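NAD-dependent L-serine dehydrogenase (Pseudomonas aeruginosa, PDB 3OBB) catalyses the NAD-dependent oxidation of L-serine and methyl-L-serine, with low activity toward beta-hydroxyisobutyrate, and works as a homotetramer built as a dimer of dimers. Local coordinates at residues Ile6-Leu11 against Ala16-Asn21; Thr20-Leu23 against Leu28-Val31; Lys106-Ala111 against Met118-Val123. All coordinates share one frame; numbering follows the deposited sequence.

Interaction 1: Ile6-Leu11 against Ala16-Asn21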
loop_
_atom_site.group_PDB
_atom_site.type_symbol
_atom_site.label_atom_id
_atom_site.label_comp_id
_atom_site.label_asym_id
_atom_site.label_seq_id
_atom_site.Cartn_x
_atom_site.Cartn_y
_atom_site.Cartn_z
ATOM N N ILE A 6 27.642 7.481 -37.762
ATOM C CA ILE A 6 26.561 7.133 -36.834
ATOM C C ILE A 6 25.204 7.607 -37.368
ATOM O O ILE A 6 25.092 8.721 -37.871
ATOM C CB ILE A 6 26.806 7.741 -35.428
ATOM C CG1 ILE A 6 27.873 6.968 -34.646
ATOM C CG2 ILE A 6 25.542 7.692 -34.585
ATOM C CD1 ILE A 6 29.282 6.999 -35.225
ATOM N N ALA A 7 24.185 6.756 -37.289
ATOM C CA ALA A 7 22.818 7.218 -37.465
ATOM C C ALA A 7 22.183 7.370 -36.073
ATOM O O ALA A 7 22.299 6.466 -35.245
ATOM C CB ALA A 7 22.021 6.263 -38.337
ATOM N N PHE A 8 21.567 8.522 -35.797
ATOM C CA PHE A 8 20.934 8.776 -34.496
ATOM C C PHE A 8 19.444 9.028 -34.724
ATOM O O PHE A 8 19.044 9.998 -35.384
ATOM C CB PHE A 8 21.597 9.955 -33.756
ATOM C CG PHE A 8 21.501 9.883 -32.251
ATOM C CD1 PHE A 8 20.295 10.111 -31.589
ATOM C CD2 PHE A 8 22.628 9.620 -31.490
ATOM C CE1 PHE A 8 20.213 10.043 -30.202
ATOM C CE2 PHE A 8 22.569 9.578 -30.084
ATOM C CZ PHE A 8 21.361 9.781 -29.438
ATOM N N ILE A 9 18.628 8.126 -34.199
ATOM C CA ILE A 9 17.188 8.229 -34.351
ATOM C C ILE A 9 16.589 8.652 -32.998
ATOM O O ILE A 9 16.738 7.959 -31.985
ATOM C CB ILE A 9 16.581 6.902 -34.919
ATOM C CG1 ILE A 9 17.086 6.661 -36.355
ATOM C CG2 ILE A 9 15.067 6.931 -34.947
ATOM C CD1 ILE A 9 18.065 5.518 -36.472
ATOM N N GLY A 10 15.951 9.821 -32.986
ATOM C CA GLY A 10 15.300 10.317 -31.782
ATOM C C GLY A 10 16.109 11.450 -31.207
ATOM O O GLY A 10 17.181 11.229 -30.633
ATOM N N LEU A 11 15.596 12.670 -31.379
ATOM C CA LEU A 11 16.238 13.878 -30.893
ATOM C C LEU A 11 15.357 14.634 -29.872
ATOM O O LEU A 11 15.187 15.852 -29.950
ATOM C CB LEU A 11 16.646 14.780 -32.059
ATOM C CG LEU A 11 17.412 14.156 -33.232
ATOM C CD1 LEU A 11 17.389 15.113 -34.432
ATOM C CD2 LEU A 11 18.826 13.798 -32.835
ATOM N N ALA A 16 18.599 14.662 -28.253
ATOM C CA ALA A 16 19.313 15.825 -28.798
ATOM C C ALA A 16 20.697 16.051 -28.154
ATOM O O ALA A 16 21.698 16.066 -28.872
ATOM C CB ALA A 16 18.453 17.105 -28.741
ATOM N N PRO A 17 20.763 16.225 -26.825
ATOM C CA PRO A 17 22.100 16.468 -26.265
ATOM C C PRO A 17 23.046 15.266 -26.359
ATOM O O PRO A 17 24.252 15.464 -26.482
ATOM C CB PRO A 17 21.828 16.838 -24.781
ATOM C CG PRO A 17 20.493 16.284 -24.472
ATOM C CD PRO A 17 19.712 16.257 -25.790
HETATM N N MSE A 18 22.515 14.048 -26.307
HETATM C CA MSE A 18 23.334 12.845 -26.505
HETATM C C MSE A 18 23.953 12.838 -27.906
HETATM O O MSE A 18 25.138 12.576 -28.045
HETATM C CB MSE A 18 22.525 11.555 -26.281
HETATM C CG MSE A 18 22.000 11.372 -24.864
HETATM SE SE MSE A 18 20.706 9.907 -24.762
HETATM C CE MSE A 18 21.930 8.488 -25.336
ATOM N N ALA A 19 23.150 13.142 -28.931
ATOM C CA ALA A 19 23.642 13.158 -30.310
ATOM C C ALA A 19 24.596 14.333 -30.521
ATOM O O ALA A 19 25.595 14.211 -31.225
ATOM C CB ALA A 19 22.496 13.207 -31.305
ATOM N N THR A 20 24.307 15.456 -29.863
ATOM C CA THR A 20 25.195 16.616 -29.915
ATOM C C THR A 20 26.540 16.291 -29.308
ATOM O O THR A 20 27.562 16.695 -29.855
ATOM C CB THR A 20 24.583 17.851 -29.205
ATOM O OG1 THR A 20 23.323 18.133 -29.816
ATOM C CG2 THR A 20 25.502 19.084 -29.314
ATOM N N ASN A 21 26.541 15.557 -28.189
ATOM C CA ASN A 21 27.804 15.118 -27.601
ATOM C C ASN A 21 28.668 14.226 -28.480
ATOM O O ASN A 21 29.904 14.365 -28.479
ATOM C CB ASN A 21 27.612 14.485 -26.226
ATOM C CG ASN A 21 27.447 15.517 -25.184
ATOM O OD1 ASN A 21 28.173 16.514 -25.187
ATOM N ND2 ASN A 21 26.450 15.347 -24.326
#
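Ala19 sets its methyl squarely on the ring of Phe8, a CH-pi contact in which CB of Ala19 stands 3.6 Å from the ring centroid of Phe8 and only 12° off the ring normal. Phe8 reaches out from the strand with CG anti to its backbone N (chi1 -152°), which lays the ring beneath the helix. The remaining packing is largely apolar. CZ of Phe8 meets CB of selenomethionine Met18 at 3.8 Å, the two side chains crossing at about a right angle. Where the chain turns from strand to helix, CD2 of Leu11 approaches CB of Ala19 to 4.0 Å, while CB of Ala16 lies 3.7 Å from the backbone O of Leu11.

Hydrogen bonds lie within the helix or lead out of the pair. In the helix, O of Ala16 accepts both N of Thr20 and, at 2.8 Å, its OG1, the hydroxyl coming from above the carbonyl plane. Leu11 N is hydrogen-bonded to OD1 of Asp33.

Strand, glycine-rich turn and helix form the opening of a Rossmann fold, and all of these residues belong to the NAD(+)-binding region; Gly10 is the first glycine of a sequence consistent with GxGxxG. With no hydrogen bond between the two segments, helix and strand are held together by apolar packing, and the small Ala19 allows the helix backbone to come close to the aromatic ring.

Interaction 2: Thr20-Leu23 against Leu28-Val31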
loop_
_atom_site.group_PDB
_atom_site.type_symbol
_atom_site.label_atom_id
_atom_site.label_comp_id
_atom_site.label_asym_id
_atom_site.label_seq_id
_atom_site.Cartn_x
_atom_site.Cartn_y
_atom_site.Cartn_z
ATOM N N THR A 20 24.307 15.456 -29.863
ATOM C CA THR A 20 25.195 16.616 -29.915
ATOM C C THR A 20 26.540 16.291 -29.308
ATOM O O THR A 20 27.562 16.695 -29.855
ATOM C CB THR A 20 24.583 17.851 -29.205
ATOM O OG1 THR A 20 23.323 18.133 -29.816
ATOM C CG2 THR A 20 25.502 19.084 -29.314
ATOM N N ASN A 21 26.541 15.557 -28.189
ATOM C CA ASN A 21 27.804 15.118 -27.601
ATOM C C ASN A 21 28.668 14.226 -28.480
ATOM O O ASN A 21 29.904 14.365 -28.479
ATOM C CB ASN A 21 27.612 14.485 -26.226
ATOM C CG ASN A 21 27.447 15.517 -25.184
ATOM O OD1 ASN A 21 28.173 16.514 -25.187
ATOM N ND2 ASN A 21 26.450 15.347 -24.326
ATOM N N LEU A 22 28.022 13.333 -29.230
ATOM C CA LEU A 22 28.726 12.548 -30.259
ATOM C C LEU A 22 29.411 13.439 -31.295
ATOM O O LEU A 22 30.577 13.235 -31.599
ATOM C CB LEU A 22 27.803 11.519 -30.908
ATOM C CG LEU A 22 27.372 10.399 -29.953
ATOM C CD1 LEU A 22 26.497 9.400 -30.693
ATOM C CD2 LEU A 22 28.590 9.689 -29.362
ATOM N N LEU A 23 28.691 14.437 -31.808
ATOM C CA LEU A 23 29.270 15.471 -32.680
ATOM C C LEU A 23 30.488 16.172 -32.060
ATOM O O LEU A 23 31.483 16.404 -32.738
ATOM C CB LEU A 23 28.228 16.543 -33.005
ATOM C CG LEU A 23 27.152 16.264 -34.042
ATOM C CD1 LEU A 23 26.235 17.473 -34.195
ATOM C CD2 LEU A 23 27.769 15.867 -35.358
ATOM N N LEU A 28 30.634 11.663 -37.209
ATOM C CA LEU A 28 29.720 12.150 -38.243
ATOM C C LEU A 28 28.348 11.546 -37.977
ATOM O O LEU A 28 28.216 10.316 -37.837
ATOM C CB LEU A 28 30.203 11.741 -39.642
ATOM C CG LEU A 28 31.681 11.978 -39.932
ATOM C CD1 LEU A 28 31.997 11.560 -41.344
ATOM C CD2 LEU A 28 32.032 13.438 -39.724
ATOM N N LEU A 29 27.324 12.392 -37.904
ATOM C CA LEU A 29 25.994 11.873 -37.629
ATOM C C LEU A 29 25.040 12.219 -38.747
ATOM O O LEU A 29 25.036 13.345 -39.223
ATOM C CB LEU A 29 25.428 12.425 -36.306
ATOM C CG LEU A 29 26.088 12.355 -34.906
ATOM C CD1 LEU A 29 24.990 12.200 -33.868
ATOM C CD2 LEU A 29 27.112 11.276 -34.688
ATOM N N ASN A 30 24.236 11.237 -39.153
ATOM C CA ASN A 30 22.976 11.495 -39.845
ATOM C C ASN A 30 21.892 11.359 -38.809
ATOM O O ASN A 30 21.854 10.365 -38.094
ATOM C CB ASN A 30 22.715 10.484 -40.968
ATOM C CG ASN A 30 23.893 10.318 -41.884
ATOM O OD1 ASN A 30 24.370 9.194 -42.107
ATOM N ND2 ASN A 30 24.401 11.431 -42.407
ATOM N N VAL A 31 21.004 12.344 -38.725
ATOM C CA VAL A 31 19.992 12.356 -37.664
ATOM C C VAL A 31 18.565 12.330 -38.224
ATOM O O VAL A 31 18.307 12.790 -39.343
ATOM C CB VAL A 31 20.191 13.544 -36.671
ATOM C CG1 VAL A 31 21.540 13.435 -35.986
ATOM C CG2 VAL A 31 20.039 14.940 -37.351
#
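Leu29 projects from the strand toward the helix and is met by two leucines that follow each other in sequence. Its CD2 lies 3.9 Å from CB of Leu22, and its CD1 approaches the same CB of Leu22 at 4.1 Å, so both methyls of the isobutyl fork rest on the root of one side chain. The branch point is touched by the other leucine: CD2 of Leu23 comes to 3.9 Å from CG of Leu29. The CB of Leu23 is directed neither at the strand nor from it, and with chi1 at -77° and an extended chi2 the side chain carries CD2 to Leu29.

This is the second half of a beta-alpha-beta crossover, in which helix 15-24 leads from strand 5-9 to the adjacent parallel strand 28-32 of the Rossmann sheet. Around the three leucines a second layer of apolar groups closes in. Leu29 also touches Ile6 and Phe8 of strand 5-9, and Leu23 packs on Leu42 of helix 36-44. Leu22 has Leu152, Ala155 and Met156 of helix 143-156 against it. The strand itself is fixed by backbone hydrogen bonds of Leu28 and Asn30 to Ile6, and of Leu29 to Ser48.

Interaction 3: Lys106-Ala111 against Met118-Val123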
loop_
_atom_site.group_PDB
_atom_site.type_symbol
_atom_site.label_atom_id
_atom_site.label_comp_id
_atom_site.label_asym_id
_atom_site.label_seq_id
_atom_site.Cartn_x
_atom_site.Cartn_y
_atom_site.Cartn_z
ATOM N N LYS A 106 12.994 -9.298 -27.312
ATOM C CA LYS A 106 12.330 -9.506 -28.589
ATOM C C LYS A 106 13.101 -8.814 -29.721
ATOM O O LYS A 106 13.420 -9.450 -30.738
ATOM C CB LYS A 106 10.887 -9.005 -28.489
ATOM C CG LYS A 106 10.020 -9.351 -29.645
ATOM C CD LYS A 106 8.736 -10.062 -29.189
ATOM C CE LYS A 106 7.639 -9.902 -30.246
ATOM N NZ LYS A 106 7.407 -8.434 -30.525
ATOM N N ILE A 107 13.413 -7.529 -29.546
ATOM C CA ILE A 107 14.261 -6.824 -30.505
ATOM C C ILE A 107 15.648 -7.471 -30.577
ATOM O O ILE A 107 16.158 -7.666 -31.672
ATOM C CB ILE A 107 14.374 -5.284 -30.229
ATOM C CG1 ILE A 107 12.992 -4.624 -30.297
ATOM C CG2 ILE A 107 15.236 -4.611 -31.278
ATOM C CD1 ILE A 107 12.841 -3.366 -29.425
ATOM N N HIS A 108 16.254 -7.801 -29.429
ATOM C CA HIS A 108 17.591 -8.435 -29.423
ATOM C C HIS A 108 17.662 -9.692 -30.305
ATOM O O HIS A 108 18.609 -9.869 -31.080
ATOM C CB HIS A 108 18.033 -8.813 -28.006
ATOM C CG HIS A 108 18.918 -7.795 -27.345
ATOM N ND1 HIS A 108 20.250 -7.652 -27.659
ATOM C CD2 HIS A 108 18.672 -6.914 -26.349
ATOM C CE1 HIS A 108 20.787 -6.723 -26.895
ATOM N NE2 HIS A 108 19.850 -6.256 -26.090
ATOM N N ALA A 109 16.656 -10.555 -30.165
ATOM C CA ALA A 109 16.596 -11.829 -30.871
ATOM C C ALA A 109 16.422 -11.626 -32.360
ATOM O O ALA A 109 17.035 -12.342 -33.176
ATOM C CB ALA A 109 15.457 -12.715 -30.314
ATOM N N ALA A 110 15.572 -10.671 -32.730
ATOM C CA ALA A 110 15.387 -10.383 -34.143
ATOM C C ALA A 110 16.703 -9.850 -34.719
ATOM O O ALA A 110 17.118 -10.286 -35.786
ATOM C CB ALA A 110 14.232 -9.431 -34.372
ATOM N N ALA A 111 17.381 -8.964 -33.984
ATOM C CA ALA A 111 18.705 -8.482 -34.394
ATOM C C ALA A 111 19.717 -9.614 -34.606
ATOM O O ALA A 111 20.441 -9.605 -35.603
ATOM C CB ALA A 111 19.239 -7.488 -33.413
HETATM N N MSE A 118 23.802 -6.001 -31.214
HETATM C CA MSE A 118 22.926 -5.049 -30.542
HETATM C C MSE A 118 23.124 -5.021 -29.026
HETATM O O MSE A 118 23.357 -6.051 -28.398
HETATM C CB MSE A 118 21.452 -5.330 -30.858
HETATM C CG MSE A 118 20.482 -4.518 -29.970
HETATM SE SE MSE A 118 18.608 -4.811 -30.396
HETATM C CE MSE A 118 18.522 -3.806 -32.038
ATOM N N LEU A 119 23.036 -3.825 -28.458
ATOM C CA LEU A 119 23.005 -3.629 -27.014
ATOM C C LEU A 119 21.729 -2.884 -26.633
ATOM O O LEU A 119 21.274 -1.993 -27.369
ATOM C CB LEU A 119 24.217 -2.800 -26.572
ATOM C CG LEU A 119 25.615 -3.345 -26.829
ATOM C CD1 LEU A 119 26.631 -2.304 -26.416
ATOM C CD2 LEU A 119 25.836 -4.690 -26.098
ATOM N N ASP A 120 21.143 -3.246 -25.499
ATOM C CA ASP A 120 20.197 -2.346 -24.833
ATOM C C ASP A 120 21.008 -1.540 -23.816
ATOM O O ASP A 120 21.694 -2.097 -22.965
ATOM C CB ASP A 120 18.973 -3.079 -24.216
ATOM C CG ASP A 120 19.359 -4.205 -23.233
ATOM O OD1 ASP A 120 19.773 -5.309 -23.643
ATOM O OD2 ASP A 120 19.206 -3.998 -22.027
ATOM N N ALA A 121 20.971 -0.228 -23.942
ATOM C CA ALA A 121 21.786 0.614 -23.111
ATOM C C ALA A 121 21.007 1.867 -22.673
ATOM O O ALA A 121 21.384 3.011 -23.031
ATOM C CB ALA A 121 23.079 0.982 -23.825
ATOM N N PRO A 122 19.913 1.650 -21.922
ATOM C CA PRO A 122 19.112 2.718 -21.349
ATOM C C PRO A 122 19.961 3.525 -20.425
ATOM O O PRO A 122 20.989 3.055 -19.886
ATOM C CB PRO A 122 18.076 1.977 -20.512
ATOM C CG PRO A 122 18.753 0.625 -20.237
ATOM C CD PRO A 122 19.362 0.340 -21.546
ATOM N N VAL A 123 19.486 4.721 -20.183
ATOM C CA VAL A 123 20.346 5.724 -19.668
ATOM C C VAL A 123 19.722 6.314 -18.406
ATOM O O VAL A 123 18.485 6.286 -18.222
ATOM C CB VAL A 123 20.657 6.695 -20.842
ATOM C CG1 VAL A 123 19.688 7.814 -20.902
ATOM C CG2 VAL A 123 22.075 7.142 -20.799
#
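With CG anti to the backbone N (chi1 169°) and a bend at chi3, selenomethionine Met118 lies over one face of the His108 ring, while a chi1 of 55° turns the carboxylate of Asp120 to meet the same ring at its edge. SE of Met118 stands over the ring of His108, 4.3 Å from its centroid, a Met-aromatic contact made here through selenium; CG of Met118 adds a CH-pi contact nearer the rim. The terminal CE of Met118 then fits tightly against CG2 of Ile107, at 3.5 Å, and more loosely against CB of Ala111, at 4.0 Å.

The polar link is the hydrogen bond from NE2 of His108 to OD1 of Asp120, 2.6 Å long but bent, with an N-H...O angle of 139°. It uses the anti lone pair of OD1, which is tilted somewhat from the ring plane, and ring and carboxylate are nearly perpendicular. OD1 also accepts Gly167 N and OD2 accepts Gln170 N, so this buried carboxylate ties the histidine to the turn leading into helix 168-196, which carries the active-site Lys173, and to its first residues. The two backbone amides would probably stabilise the negative charge of Asp120.

Residues 106-111 of helix 101-112 run antiparallel to 118-120 of strand 117-124, within the beta-alpha-beta unit begun by strand 92-95. Ile107 continues the packing onto Val73 and Leu78 of helix 70-78, and Leu119, pointing away from helix 101-112, is received by helix 143-156.

Overall arrangement
All three contacts join helices to one mixed sheet in the NAD-binding domain. Interactions 1 and 2 share helix 15-24, including Thr20 and Asn21, and their centres are 6 Å apart; one packs the helix on strand 5-9, the other on strand 28-32, and the two strands are hydrogen-bonded neighbours in the sheet. Interaction 3 comes later in the chain, in the unit of strand 92-95, helix 101-112 and strand 117-124, its centre about 18 Å from that of interaction 1 and about 21 Å from that of interaction 2. One sheet thus holds both the dinucleotide-binding crossover and the strand whose Asp120 side chain lies about 7 Å from that of active-site Lys173, consistent with a shared framework for cofactor binding and catalysis.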